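Local coordinates for protein RsfP (PDB 4GLJ) that probably catalyses the phosphorolysis of 5'-methylthioadenosine to adenine and 5-methylthioribose 1-phosphate, and binds the dye rhodamine B in the crystal, at residues A[145-150]-A[213-218]; A[151-156]-A[257-262]. All blocks are in the same frame, centred on the assembly; numbering follows the deposited sequence.

Contact 1: A[145-150]-A[213-218]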
loop_
_atom_site.group_PDB
_atom_site.type_symbol
_atom_site.label_atom_id
_atom_site.label_comp_id
_atom_site.label_asym_id
_atom_site.label_seq_id
_atom_site.Cartn_x
_atom_site.Cartn_y
_atom_site.Cartn_z
ATOM N N PRO A 145 -6.812 -20.409 16.165
ATOM C CA PRO A 145 -7.520 -20.308 17.472
ATOM C C PRO A 145 -7.095 -21.393 18.495
ATOM O O PRO A 145 -7.218 -21.155 19.679
ATOM C CB PRO A 145 -9.005 -20.557 17.095
ATOM C CG PRO A 145 -9.019 -21.044 15.688
ATOM C CD PRO A 145 -7.716 -20.665 15.034
ATOM N N GLU A 146 -6.645 -22.566 18.037
ATOM C CA GLU A 146 -6.178 -23.621 18.958
ATOM C C GLU A 146 -4.911 -23.136 19.692
ATOM O O GLU A 146 -4.813 -23.333 20.883
ATOM C CB GLU A 146 -5.930 -24.953 18.228
ATOM C CG GLU A 146 -7.133 -25.473 17.463
ATOM C CD GLU A 146 -8.204 -26.078 18.365
ATOM O OE1 GLU A 146 -8.996 -26.935 17.874
ATOM O OE2 GLU A 146 -8.246 -25.745 19.578
ATOM N N VAL A 147 -3.998 -22.462 18.987
ATOM C CA VAL A 147 -2.784 -21.856 19.588
ATOM C C VAL A 147 -3.132 -20.645 20.408
ATOM O O VAL A 147 -2.635 -20.493 21.523
ATOM C CB VAL A 147 -1.719 -21.459 18.520
ATOM C CG1 VAL A 147 -0.437 -21.019 19.164
ATOM C CG2 VAL A 147 -1.348 -22.661 17.607
ATOM N N ALA A 148 -4.030 -19.782 19.911
ATOM C CA ALA A 148 -4.505 -18.648 20.711
ATOM C C ALA A 148 -5.171 -19.114 21.997
ATOM O O ALA A 148 -4.913 -18.536 23.053
ATOM C CB ALA A 148 -5.489 -17.745 19.926
ATOM N N ASP A 149 -6.026 -20.147 21.944
ATOM C CA ASP A 149 -6.587 -20.635 23.202
ATOM C C ASP A 149 -5.505 -21.131 24.183
ATOM O O ASP A 149 -5.672 -20.964 25.411
ATOM C CB ASP A 149 -7.645 -21.704 22.984
ATOM C CG ASP A 149 -8.172 -22.244 24.303
ATOM O OD1 ASP A 149 -8.831 -21.458 25.066
ATOM O OD2 ASP A 149 -7.849 -23.436 24.604
ATOM N N ILE A 150 -4.490 -21.842 23.656
ATOM C CA ILE A 150 -3.334 -22.265 24.494
ATOM C C ILE A 150 -2.648 -21.031 25.115
ATOM O O ILE A 150 -2.320 -21.046 26.316
ATOM C CB ILE A 150 -2.334 -23.135 23.709
ATOM C CG1 ILE A 150 -2.874 -24.575 23.671
ATOM C CG2 ILE A 150 -0.943 -23.113 24.344
ATOM C CD1 ILE A 150 -2.164 -25.528 22.767
ATOM N N ALA A 213 0.861 -23.645 11.980
ATOM C CA ALA A 213 -0.099 -22.984 12.813
ATOM C C ALA A 213 0.615 -21.848 13.481
ATOM O O ALA A 213 1.733 -21.986 13.936
ATOM C CB ALA A 213 -0.689 -23.977 13.854
ATOM N N TYR A 214 -0.020 -20.687 13.511
ATOM C CA TYR A 214 0.689 -19.476 13.864
ATOM C C TYR A 214 -0.277 -18.636 14.649
ATOM O O TYR A 214 -1.428 -18.402 14.227
ATOM C CB TYR A 214 1.133 -18.704 12.614
ATOM C CG TYR A 214 1.787 -17.322 12.845
ATOM C CD1 TYR A 214 0.969 -16.180 13.090
ATOM C CD2 TYR A 214 3.148 -17.163 12.730
ATOM C CE1 TYR A 214 1.519 -14.927 13.305
ATOM C CE2 TYR A 214 3.751 -15.918 12.941
ATOM C CZ TYR A 214 2.921 -14.797 13.212
ATOM O OH TYR A 214 3.515 -13.538 13.340
ATOM N N ALA A 215 0.178 -18.188 15.828
ATOM C CA ALA A 215 -0.603 -17.217 16.616
ATOM C C ALA A 215 0.324 -16.222 17.313
ATOM O O ALA A 215 1.549 -16.416 17.378
ATOM C CB ALA A 215 -1.586 -17.882 17.600
ATOM N N THR A 216 -0.257 -15.160 17.868
ATOM C CA THR A 216 0.582 -14.021 18.330
ATOM C C THR A 216 0.312 -13.793 19.825
ATOM O O THR A 216 -0.828 -13.792 20.248
ATOM C CB THR A 216 0.222 -12.746 17.535
ATOM O OG1 THR A 216 0.658 -12.949 16.152
ATOM C CG2 THR A 216 0.992 -11.518 18.092
ATOM N N LEU A 217 1.386 -13.668 20.576
ATOM C CA LEU A 217 1.303 -13.122 21.926
ATOM C C LEU A 217 1.816 -11.631 21.856
ATOM O O LEU A 217 3.012 -11.388 21.693
ATOM C CB LEU A 217 2.201 -13.955 22.863
ATOM C CG LEU A 217 2.362 -13.454 24.313
ATOM C CD1 LEU A 217 1.006 -13.530 24.993
ATOM C CD2 LEU A 217 3.382 -14.291 25.083
ATOM N N ALA A 218 0.884 -10.669 21.926
ATOM C CA ALA A 218 1.232 -9.242 21.784
ATOM C C ALA A 218 1.463 -8.637 23.169
ATOM O O ALA A 218 0.692 -8.892 24.101
ATOM C CB ALA A 218 0.142 -8.517 21.027
#

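Contact 2: A[151-156]-A[257-262]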
loop_
_atom_site.group_PDB
_atom_site.type_symbol
_atom_site.label_atom_id
_atom_site.label_comp_id
_atom_site.label_asym_id
_atom_site.label_seq_id
_atom_site.Cartn_x
_atom_site.Cartn_y
_atom_site.Cartn_z
ATOM N N LEU A 151 -2.460 -19.952 24.318
ATOM C CA LEU A 151 -1.835 -18.784 24.869
ATOM C C LEU A 151 -2.569 -18.161 26.045
ATOM O O LEU A 151 -1.911 -17.683 26.973
ATOM C CB LEU A 151 -1.492 -17.713 23.804
ATOM C CG LEU A 151 -0.448 -18.218 22.793
ATOM C CD1 LEU A 151 -0.446 -17.260 21.570
ATOM C CD2 LEU A 151 0.942 -18.261 23.428
ATOM N N ILE A 152 -3.899 -18.098 25.969
ATOM C CA ILE A 152 -4.739 -17.612 27.006
ATOM C C ILE A 152 -4.546 -18.454 28.269
ATOM O O ILE A 152 -4.415 -17.893 29.347
ATOM C CB ILE A 152 -6.252 -17.635 26.567
ATOM C CG1 ILE A 152 -6.520 -16.602 25.452
ATOM C CG2 ILE A 152 -7.132 -17.324 27.733
ATOM C CD1 ILE A 152 -7.808 -16.896 24.641
ATOM N N ARG A 153 -4.564 -19.782 28.145
ATOM C CA ARG A 153 -4.460 -20.626 29.364
ATOM C C ARG A 153 -2.993 -20.566 29.871
ATOM O O ARG A 153 -2.767 -20.602 31.075
ATOM C CB ARG A 153 -4.903 -22.043 29.071
ATOM C CG ARG A 153 -6.397 -22.116 28.827
ATOM C CD ARG A 153 -6.874 -23.531 28.626
ATOM N NE ARG A 153 -6.569 -23.986 27.278
ATOM C CZ ARG A 153 -5.792 -25.029 27.008
ATOM N NH1 ARG A 153 -5.249 -25.736 27.994
ATOM N NH2 ARG A 153 -5.595 -25.367 25.741
ATOM N N ALA A 154 -2.044 -20.443 28.934
ATOM C CA ALA A 154 -0.585 -20.327 29.278
ATOM C C ALA A 154 -0.381 -19.056 30.134
ATOM O O ALA A 154 0.370 -19.067 31.141
ATOM C CB ALA A 154 0.296 -20.248 28.021
ATOM N N TYR A 155 -1.051 -17.963 29.740
ATOM C CA TYR A 155 -0.925 -16.678 30.459
ATOM C C TYR A 155 -1.412 -16.890 31.873
ATOM O O TYR A 155 -0.796 -16.401 32.848
ATOM C CB TYR A 155 -1.840 -15.558 29.849
ATOM C CG TYR A 155 -1.727 -14.225 30.602
ATOM C CD1 TYR A 155 -0.755 -13.257 30.222
ATOM C CD2 TYR A 155 -2.620 -13.884 31.650
ATOM C CE1 TYR A 155 -0.657 -12.033 30.902
ATOM C CE2 TYR A 155 -2.509 -12.678 32.319
ATOM C CZ TYR A 155 -1.546 -11.745 31.944
ATOM O OH TYR A 155 -1.455 -10.515 32.628
ATOM N N ASP A 156 -2.566 -17.559 32.007
ATOM C CA ASP A 156 -3.121 -17.730 33.328
ATOM C C ASP A 156 -2.213 -18.620 34.136
ATOM O O ASP A 156 -2.072 -18.410 35.330
ATOM C CB ASP A 156 -4.525 -18.352 33.289
ATOM C CG ASP A 156 -5.586 -17.392 32.765
ATOM O OD1 ASP A 156 -5.494 -16.157 32.994
ATOM O OD2 ASP A 156 -6.565 -17.872 32.138
ATOM N N VAL A 257 4.621 -23.551 25.605
ATOM C CA VAL A 257 5.331 -24.645 25.005
ATOM C C VAL A 257 4.858 -25.985 25.672
ATOM O O VAL A 257 4.540 -26.986 24.994
ATOM C CB VAL A 257 6.863 -24.473 25.145
ATOM C CG1 VAL A 257 7.571 -25.754 24.756
ATOM C CG2 VAL A 257 7.399 -23.290 24.306
ATOM N N ALA A 258 4.711 -25.946 26.989
ATOM C CA ALA A 258 4.247 -27.132 27.710
ATOM C C ALA A 258 2.883 -27.600 27.179
ATOM O O ALA A 258 2.708 -28.777 26.890
ATOM C CB ALA A 258 4.230 -26.905 29.225
ATOM N N LEU A 259 1.946 -26.683 27.020
ATOM C CA LEU A 259 0.619 -27.040 26.575
ATOM C C LEU A 259 0.580 -27.537 25.137
ATOM O O LEU A 259 -0.198 -28.449 24.819
ATOM C CB LEU A 259 -0.312 -25.841 26.736
ATOM C CG LEU A 259 -0.566 -25.525 28.213
ATOM C CD1 LEU A 259 -1.201 -24.152 28.426
ATOM C CD2 LEU A 259 -1.402 -26.606 28.890
ATOM N N ILE A 260 1.379 -26.905 24.258
ATOM C CA ILE A 260 1.375 -27.313 22.884
ATOM C C ILE A 260 1.953 -28.728 22.822
ATOM O O ILE A 260 1.439 -29.572 22.082
ATOM C CB ILE A 260 2.230 -26.369 22.024
ATOM C CG1 ILE A 260 1.577 -24.943 21.989
ATOM C CG2 ILE A 260 2.483 -26.969 20.660
ATOM C CD1 ILE A 260 2.512 -23.945 21.303
ATOM N N ALA A 261 3.033 -28.966 23.569
ATOM C CA ALA A 261 3.684 -30.260 23.523
ATOM C C ALA A 261 2.731 -31.351 23.996
ATOM O O ALA A 261 2.720 -32.450 23.425
ATOM C CB ALA A 261 4.974 -30.285 24.352
ATOM N N SER A 262 1.922 -31.074 25.012
ATOM C CA SER A 262 1.107 -32.189 25.569
ATOM C C SER A 262 -0.200 -32.327 24.776
ATOM O O SER A 262 -0.723 -33.436 24.637
ATOM C CB SER A 262 0.826 -32.042 27.068
ATOM O OG SER A 262 0.266 -30.767 27.342
#

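Contact 1: A[145-150]-A[213-218]
Ala-148 and Ala-215 approach to 5.8 Å between their CA atoms where the first turns of helix 145-157 pass over strand 213-218; the axes of the two segments come within 7.2 Å and run in broadly the same direction, 36° apart. Val-147 is the side chain that fills the gap. Its two methyls are shared between successive inward-facing alanines of the strand: CG1 rests on Ala-215 CB at 3.7 Å, while CG2 reaches Ala-213 CB at 4.0 Å. With CG1 anti to the backbone N (chi1 -173°), the two methyls diverge, one to each alanine. Val-147 CB also lies 3.7 Å from Ala-215 CB. The Ala-215 methyl is held from a second direction by the helix backbone, Ala-148 N standing 3.9 Å from Ala-215 CB. The small alanines let the helix sit close to the sheet of this α/β fold of the phosphorylase superfamily, in which strand 213-221 runs between strand 92-101, parallel to it, and strand 111-119, antiparallel. The Ala-148 methyl touches Ile-113 of the latter strand, extending the apolar layer across the sheet. Tyr-214 and Thr-216 point to the opposite face, where the tyrosine OH is hydrogen-bonded to Glu-203 and the threonine OG1 to Asn-200. A backbone hydrogen bond between Tyr-214 and Cys-144 ties the strand to the residue just before the helix.

Contact 2: A[151-156]-A[257-262]
The guanidinium group of Arg-153 meets Leu-259 through NH1, which lies 4.0 Å from CD2, the methyl coming in obliquely to the flat group. The two residues belong to a pair of helices, 145-157 and 237-263, packed together on the same side of the phosphorylase-superfamily sheet. Two carboxylates grip the guanidinium: NE forms a salt bridge with Asp-149 one turn earlier, and NH2 another with Glu-263 on the facing helix. These bonds fix its rotation. The bend at chi3 (-78°) brings NH2 within reach of Glu-263. The other flat group, the ring of Tyr-155, has OD1 of neighbouring Asp-156 at its edge and in its plane. Beneath the arginine the packing resembles knobs-into-holes: Leu-259 is the knob, set among Ile-150, Arg-153, Ala-154 and Asn-157 of helix 145-157. The CA atoms of Leu-259 and Ala-154 are 7.3 Å apart. Leu-259 points its CB at helix 145-157, with CG anti to its carbonyl carbon (chi1 -69°), and divides its methyls between two kinds of surface. While CD2 goes to the arginine, CD1 lies against the backbone of the other helix, 3.8 Å from Ala-154 N. The same Leu-259 CD1 is 4.2 Å from Ala-154 CB. The small side chain of Ala-154 also touches Val-252, Gln-255 and Ala-256, carrying the interface back along helix 237-263. Farther along the leucine's helix, the Ser-262 hydroxyl folds back onto its own backbone: OG donates to Ala-258 O at 3.2 Å, tilted 29° from the carbonyl plane, while Ser-262 N reaches that oxygen at 3.1 Å from the opposite face of the plane.

How the contacts relate
Helix 145-157 carries one half of each contact, its first turns lying on strand 213-218 and its later ones against helix 237-263; the two contact centres are about 10 Å apart. Van der Waals packing joins them: Ile-150 CG2 touches Leu-259 CB at 3.7 Å, and the Leu-151 methyl CD1 rests on the strand backbone, 3.7 Å from Thr-216 O. Helix 145-157 is thus packed against both the strand and helix 237-263 by adjoining residues. In sequence the segments alternate, 145-150 and 151-156 being followed by 213-218 and then 257-262, so the two contacts cross. The rhodamine B pocket is lined by Ile-239, Leu-242 and Met-243, near the start of the helix whose far end forms contact 2.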